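Local coordinates for mitogen activated protein kinase, putative (Leishmania donovani, PDB 4QNY), which probably phosphorylates serine and threonine residues of protein substrates, using ATP, in a mitogen-activated kinase pathway, at residues W210-G213 against C214-G217; L220-R223 against P224-Q227; E283-D286 against L287-H290. All blocks are in the same frame, centred on the assembly; numbering follows the deposited sequence.

Contact 1 (W210-G213 against C214-G217); sequences WGIG and CILG
In helix 206-219, the buried αF helix of the kinase C-lobe, Trp210 and Cys214 stand one turn apart and make a sulfur-aromatic contact. The evidence is the position of the thiol: SG of Cys214 lies 4.0 Å from the centroid of the five-membered ring of Trp210, 37° off the ring normal, an oblique approach. Its nearest indole atom is the ring nitrogen, with Trp210 NE1 to Cys214 SG at 3.5 Å, and Trp210 CD1 to Cys214 SG follows at 3.7 Å. The thiol therefore touches the pyrrole part of the indole and not the benzo ring. Two torsions bring this about. Cys214 has SG anti to its carbonyl carbon (chi1 -62°), which turns the sulfur back toward the preceding turn, while Trp210 holds CG opposite its backbone N (chi1 180°).

Both residues belong to the DVWxxGC sequence that marks this helix in the protein kinase family. Here all eight residues are buried, and four successive i to i+4 bonds carry the backbone, from the amides of Cys214, Ile215, Leu216 and Gly217 to the carbonyls of Trp210, Gly211, Ile212 and Gly213. The shortest of them is Leu216 N to Ile212 O at 2.7 Å. On another side of the helix the Ile212 and Ile215 side chains meet loosely, CD1 to CD1 at 4.4 Å. The Ile215 side chain is about 11 Å from the bound magnesium ion. Ile212 also packs on Ile131, Ala134 and Leu138 of helix 124-143, whereas Trp210 and Cys214 both touch Phe226 from the loop that follows. Leu216 packs on Leu288 and Met291 of helix 282-291.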
loop_
_atom_site.group_PDB
_atom_site.type_symbol
_atom_site.label_atom_id
_atom_site.label_comp_id
_atom_site.label_asym_id
_atom_site.label_seq_id
_atom_site.Cartn_x
_atom_site.Cartn_y
_atom_site.Cartn_z
ATOM N N TRP A 210 -10.947 2.016 0.939
ATOM C CA TRP A 210 -11.041 3.090 -0.044
ATOM C C TRP A 210 -9.987 2.918 -1.130
ATOM O O TRP A 210 -10.262 3.113 -2.313
ATOM C CB TRP A 210 -10.885 4.455 0.634
ATOM C CG TRP A 210 -10.969 5.609 -0.320
ATOM C CD1 TRP A 210 -9.932 6.206 -0.979
ATOM C CD2 TRP A 210 -12.155 6.304 -0.726
ATOM N NE1 TRP A 210 -10.400 7.228 -1.769
ATOM C CE2 TRP A 210 -11.761 7.308 -1.631
ATOM C CE3 TRP A 210 -13.511 6.173 -0.412
ATOM C CZ2 TRP A 210 -12.673 8.178 -2.225
ATOM C CZ3 TRP A 210 -14.415 7.039 -1.001
ATOM C CH2 TRP A 210 -13.992 8.027 -1.898
ATOM N N GLY A 211 -8.779 2.546 -0.715
ATOM C CA GLY A 211 -7.686 2.312 -1.640
ATOM C C GLY A 211 -7.972 1.175 -2.601
ATOM O O GLY A 211 -7.605 1.239 -3.772
ATOM N N ILE A 212 -8.631 0.131 -2.105
ATOM C CA ILE A 212 -9.007 -1.008 -2.936
ATOM C C ILE A 212 -10.070 -0.599 -3.953
ATOM O O ILE A 212 -10.047 -1.041 -5.104
ATOM C CB ILE A 212 -9.527 -2.182 -2.080
ATOM C CG1 ILE A 212 -8.421 -2.694 -1.160
ATOM C CG2 ILE A 212 -10.036 -3.314 -2.958
ATOM C CD1 ILE A 212 -7.216 -3.245 -1.897
ATOM N N GLY A 213 -10.992 0.257 -3.523
ATOM C CA GLY A 213 -12.016 0.785 -4.406
ATOM C C GLY A 213 -11.417 1.573 -5.553
ATOM O O GLY A 213 -11.834 1.428 -6.701
ATOM N N CYS A 214 -10.432 2.410 -5.241
ATOM C CA CYS A 214 -9.720 3.167 -6.264
ATOM C C CYS A 214 -9.030 2.224 -7.241
ATOM O O CYS A 214 -9.050 2.440 -8.452
ATOM C CB CYS A 214 -8.691 4.102 -5.626
ATOM S SG CYS A 214 -9.385 5.355 -4.530
ATOM N N ILE A 215 -8.421 1.175 -6.700
ATOM C CA ILE A 215 -7.753 0.165 -7.510
ATOM C C ILE A 215 -8.767 -0.603 -8.357
ATOM O O ILE A 215 -8.525 -0.880 -9.533
ATOM C CB ILE A 215 -6.952 -0.815 -6.629
ATOM C CG1 ILE A 215 -5.774 -0.091 -5.975
ATOM C CG2 ILE A 215 -6.448 -1.993 -7.447
ATOM C CD1 ILE A 215 -5.040 -0.918 -4.944
ATOM N N LEU A 216 -9.908 -0.934 -7.757
ATOM C CA LEU A 216 -10.984 -1.609 -8.477
ATOM C C LEU A 216 -11.498 -0.742 -9.624
ATOM O O LEU A 216 -11.800 -1.244 -10.706
ATOM C CB LEU A 216 -12.130 -1.964 -7.528
ATOM C CG LEU A 216 -13.396 -2.553 -8.158
ATOM C CD1 LEU A 216 -13.073 -3.813 -8.944
ATOM C CD2 LEU A 216 -14.445 -2.841 -7.095
ATOM N N GLY A 217 -11.584 0.562 -9.380
ATOM C CA GLY A 217 -12.044 1.500 -10.387
ATOM C C GLY A 217 -11.134 1.542 -11.599
ATOM O O GLY A 217 -11.591 1.742 -12.726
#

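Contact 2 (L220-R223 against P224-Q227); sequences LGSR and PLFQ
Arg223 carries its guanidinium past Pro224 so that Pro224 CD lies over one of its faces, 3.5 Å above the guanidinium plane and displaced toward the rim. The closest guanidinium atom is the inner nitrogen, Arg223 NE to Pro224 CD also measuring 3.5 Å. Bends at chi2 (-77°) and chi3 (-66°) fold the chain back over its neighbour, so that an exposed charged group rests on apolar ring carbon. The amide of Gln227 comes up to the same arginine at a steep angle, the two planes being 84° apart. Arg223 NE and Gln227 NE2 are 3.9 Å from each other and both are donors, so this is a van der Waals approach without a polar bond.

The Gln227 amide looks back instead to its own side of the contact, where Gln227 NE2 makes a weak hydrogen bond to Pro224 O at 3.1 Å. A second bond braces the other end: Ser222 OG donates to Arg223 O at 2.8 Å, in the carbonyl plane and on a lone pair. The oxygen of that serine also touches a methyl group, Ser222 OG to Leu225 CD2 at 3.4 Å, and the same methyl lies 3.6 Å from Arg223 O. Leu225 in turn puts CB over the centre of the Phe226 ring, 3.8 Å above its plane.

Outside these residues, Pro224 packs on Trp190 and on Glu218 of helix 206-219, Leu225 and Ser222 on Tyr277. Gly221, with positive phi, is the first residue to leave the helical conformation after helix 206-219. The loop after αF in MAP kinases and related CMGC kinases commonly carries an Arg-Pro-hydrophobic-Phe or similar sequence, here Arg223-Pro224-Leu225-Phe226, whose Phe226 turns back onto Trp210 and Cys214.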
loop_
_atom_site.group_PDB
_atom_site.type_symbol
_atom_site.label_atom_id
_atom_site.label_comp_id
_atom_site.label_asym_id
_atom_site.label_seq_id
_atom_site.Cartn_x
_atom_site.Cartn_y
_atom_site.Cartn_z
ATOM N N LEU A 220 -11.224 -1.977 -13.598
ATOM C CA LEU A 220 -12.433 -2.093 -14.406
ATOM C C LEU A 220 -12.326 -1.314 -15.716
ATOM O O LEU A 220 -13.255 -1.316 -16.523
ATOM C CB LEU A 220 -13.650 -1.613 -13.613
ATOM C CG LEU A 220 -14.198 -2.590 -12.572
ATOM C CD1 LEU A 220 -15.248 -1.916 -11.703
ATOM C CD2 LEU A 220 -14.772 -3.824 -13.254
ATOM N N GLY A 221 -11.194 -0.645 -15.918
ATOM C CA GLY A 221 -10.936 0.060 -17.161
ATOM C C GLY A 221 -10.975 1.569 -17.025
ATOM O O GLY A 221 -11.849 2.224 -17.593
ATOM N N SER A 222 -10.023 2.122 -16.278
ATOM C CA SER A 222 -9.963 3.564 -16.069
ATOM C C SER A 222 -8.625 4.027 -15.499
ATOM O O SER A 222 -7.913 3.264 -14.848
ATOM C CB SER A 222 -11.091 4.013 -15.136
ATOM O OG SER A 222 -10.999 5.399 -14.858
ATOM N N ARG A 223 -8.293 5.286 -15.759
ATOM C CA ARG A 223 -7.181 5.956 -15.094
ATOM C C ARG A 223 -7.601 6.272 -13.656
ATOM O O ARG A 223 -8.785 6.163 -13.336
ATOM C CB ARG A 223 -6.791 7.227 -15.858
ATOM C CG ARG A 223 -5.881 6.978 -17.053
ATOM C CD ARG A 223 -4.448 6.719 -16.610
ATOM N NE ARG A 223 -3.850 7.898 -15.989
ATOM C CZ ARG A 223 -2.633 7.929 -15.455
ATOM N NH1 ARG A 223 -1.874 6.842 -15.460
ATOM N NH2 ARG A 223 -2.174 9.050 -14.913
ATOM N N PRO A 224 -6.639 6.632 -12.780
ATOM C CA PRO A 224 -6.975 7.007 -11.399
ATOM C C PRO A 224 -8.163 7.967 -11.304
ATOM O O PRO A 224 -8.156 9.035 -11.918
ATOM C CB PRO A 224 -5.691 7.673 -10.908
ATOM C CG PRO A 224 -4.620 6.925 -11.618
ATOM C CD PRO A 224 -5.178 6.579 -12.982
ATOM N N LEU A 225 -9.172 7.567 -10.538
ATOM C CA LEU A 225 -10.448 8.273 -10.495
ATOM C C LEU A 225 -10.351 9.657 -9.859
ATOM O O LEU A 225 -11.012 10.596 -10.302
ATOM C CB LEU A 225 -11.483 7.437 -9.738
ATOM C CG LEU A 225 -11.615 5.964 -10.132
ATOM C CD1 LEU A 225 -12.664 5.273 -9.274
ATOM C CD2 LEU A 225 -11.948 5.823 -11.608
ATOM N N PHE A 226 -9.529 9.780 -8.821
ATOM C CA PHE A 226 -9.457 11.021 -8.056
ATOM C C PHE A 226 -8.065 11.640 -8.107
ATOM O O PHE A 226 -7.268 11.469 -7.185
ATOM C CB PHE A 226 -9.865 10.766 -6.604
ATOM C CG PHE A 226 -11.014 9.807 -6.459
ATOM C CD1 PHE A 226 -12.285 10.155 -6.888
ATOM C CD2 PHE A 226 -10.823 8.558 -5.889
ATOM C CE1 PHE A 226 -13.343 9.274 -6.755
ATOM C CE2 PHE A 226 -11.877 7.673 -5.754
ATOM C CZ PHE A 226 -13.138 8.031 -6.186
ATOM N N GLN A 227 -7.782 12.369 -9.182
ATOM C CA GLN A 227 -6.457 12.944 -9.393
ATOM C C GLN A 227 -6.355 14.385 -8.896
ATOM O O GLN A 227 -6.354 15.325 -9.690
ATOM C CB GLN A 227 -6.084 12.881 -10.876
ATOM C CG GLN A 227 -5.976 11.468 -11.425
ATOM C CD GLN A 227 -5.627 11.442 -12.900
ATOM O OE1 GLN A 227 -5.239 12.458 -13.475
ATOM N NE2 GLN A 227 -5.763 10.275 -13.521
#

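Contact 3 (E283-D286 against L287-H290); sequences EALD and LLRH
Chi1 of Asp286 is 175°, setting its carboxylate on the carbonyl side of the residue, facing the next turn; Arg289 bends at chi3 (62°), which brings its guanidinium round to meet it. The two side chains then run side by side and point the same way, their planes 29° apart. Arg289 grips one oxygen with two nitrogens: NE to Asp286 OD1 is 3.2 Å and NH2 to Asp286 OD1 is 3.0 Å, a salt bridge in which both donors arrive from the same face of the carboxylate, well above its plane. Seen from the arginine, the oxygen sits at the guanidinium edge, near the plane.

The other carboxylate oxygen is engaged as well, since Asp286 OD2 is hydrogen-bonded to His308 NE2. Asp286 thus answers two partners with its two oxygens, which should restrain its rotation and would probably favour its charged form.

Beneath the pair the helix is continuous, with i to i+4 bonds from the amides of Leu287 to His290 back to the carbonyls of Glu283 to Asp286. Leu285 and Leu288 just meet, CD2 to CD2 at 4.4 Å. Leu287 and Ala284 pack on Phe310, and Leu288 and Arg289 on Trp273. The i to i+3 salt bridge lies along the solvent-facing edge of the αH helix, while the second oxygen of Asp286 ties that helix to His308. Asp286-Leu287-Leu288 opens the DLLxxML sequence, which continues to the P-x-x-R of the late C-lobe in kinases.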
loop_
_atom_site.group_PDB
_atom_site.type_symbol
_atom_site.label_atom_id
_atom_site.label_comp_id
_atom_site.label_asym_id
_atom_site.label_seq_id
_atom_site.Cartn_x
_atom_site.Cartn_y
_atom_site.Cartn_z
ATOM N N GLU A 283 -22.635 -6.531 -10.321
ATOM C CA GLU A 283 -21.988 -6.942 -9.081
ATOM C C GLU A 283 -20.696 -6.162 -8.857
ATOM O O GLU A 283 -20.378 -5.777 -7.731
ATOM C CB GLU A 283 -21.697 -8.447 -9.090
ATOM C CG GLU A 283 -22.929 -9.333 -8.971
ATOM C CD GLU A 283 -23.739 -9.395 -10.252
ATOM O OE1 GLU A 283 -23.131 -9.384 -11.343
ATOM O OE2 GLU A 283 -24.984 -9.452 -10.167
ATOM N N ALA A 284 -19.955 -5.934 -9.936
ATOM C CA ALA A 284 -18.700 -5.196 -9.864
ATOM C C ALA A 284 -18.944 -3.731 -9.531
ATOM O O ALA A 284 -18.198 -3.123 -8.763
ATOM C CB ALA A 284 -17.938 -5.318 -11.173
ATOM N N LEU A 285 -19.996 -3.168 -10.115
ATOM C CA LEU A 285 -20.295 -1.752 -9.943
ATOM C C LEU A 285 -20.898 -1.460 -8.575
ATOM O O LEU A 285 -20.819 -0.335 -8.084
ATOM C CB LEU A 285 -21.232 -1.269 -11.050
ATOM C CG LEU A 285 -20.608 -1.251 -12.447
ATOM C CD1 LEU A 285 -21.567 -0.654 -13.466
ATOM C CD2 LEU A 285 -19.287 -0.493 -12.430
ATOM N N ASP A 286 -21.498 -2.472 -7.957
ATOM C CA ASP A 286 -22.029 -2.305 -6.611
ATOM C C ASP A 286 -20.913 -2.343 -5.577
ATOM O O ASP A 286 -20.890 -1.535 -4.648
ATOM C CB ASP A 286 -23.065 -3.379 -6.290
ATOM C CG ASP A 286 -23.538 -3.306 -4.854
ATOM O OD1 ASP A 286 -24.252 -2.340 -4.517
ATOM O OD2 ASP A 286 -23.190 -4.205 -4.060
ATOM N N LEU A 287 -19.997 -3.294 -5.739
ATOM C CA LEU A 287 -18.847 -3.407 -4.850
ATOM C C LEU A 287 -17.993 -2.148 -4.934
ATOM O O LEU A 287 -17.486 -1.660 -3.927
ATOM C CB LEU A 287 -18.012 -4.640 -5.197
ATOM C CG LEU A 287 -16.788 -4.888 -4.311
ATOM C CD1 LEU A 287 -17.205 -5.101 -2.865
ATOM C CD2 LEU A 287 -15.981 -6.071 -4.821
ATOM N N LEU A 288 -17.847 -1.628 -6.148
ATOM C CA LEU A 288 -17.107 -0.394 -6.382
ATOM C C LEU A 288 -17.789 0.790 -5.703
ATOM O O LEU A 288 -17.134 1.614 -5.065
ATOM C CB LEU A 288 -16.967 -0.136 -7.884
ATOM C CG LEU A 288 -16.184 1.108 -8.305
ATOM C CD1 LEU A 288 -14.764 1.038 -7.779
ATOM C CD2 LEU A 288 -16.192 1.262 -9.818
ATOM N N ARG A 289 -19.109 0.863 -5.848
ATOM C CA ARG A 289 -19.903 1.921 -5.233
ATOM C C ARG A 289 -19.787 1.905 -3.713
ATOM O O ARG A 289 -19.616 2.949 -3.080
ATOM C CB ARG A 289 -21.372 1.783 -5.641
ATOM C CG ARG A 289 -22.326 2.667 -4.855
ATOM C CD ARG A 289 -23.709 2.039 -4.766
ATOM N NE ARG A 289 -23.678 0.761 -4.061
ATOM C CZ ARG A 289 -23.794 0.632 -2.742
ATOM N NH1 ARG A 289 -23.950 1.705 -1.979
ATOM N NH2 ARG A 289 -23.754 -0.571 -2.184
ATOM N N HIS A 290 -19.879 0.713 -3.132
ATOM C CA HIS A 290 -19.878 0.566 -1.684
ATOM C C HIS A 290 -18.479 0.762 -1.095
ATOM O O HIS A 290 -18.334 1.224 0.036
ATOM C CB HIS A 290 -20.432 -0.807 -1.293
ATOM C CG HIS A 290 -21.077 -0.836 0.057
ATOM N ND1 HIS A 290 -21.864 -1.884 0.482
ATOM C CD2 HIS A 290 -21.054 0.056 1.075
ATOM C CE1 HIS A 290 -22.297 -1.638 1.706
ATOM N NE2 HIS A 290 -21.819 -0.467 2.090
#

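In the fold
Along the chain the three contacts run in series, none nesting within or crossing another, and each is local, so none closes a long loop. Contact 1 lies on helix 206-219. Contact 2 is the loop that leaves it and doubles back along it: Ser222 CB comes 3.3 Å from Gly217 O. Further on, Phe226 CE2 lies 3.6 Å from Cys214 SG. Contact 3, on helix 282-291, comes in from later in the sequence. Its Leu288 CD1 packs 3.1 Å from Gly213 O in contact 1, while Leu288 CD2 meets Leu220 CD1 at 3.8 Å in contact 2. Leu288 thereby joins both neighbours, tying the αF helix, the loop after it and the αH helix together in the C-lobe.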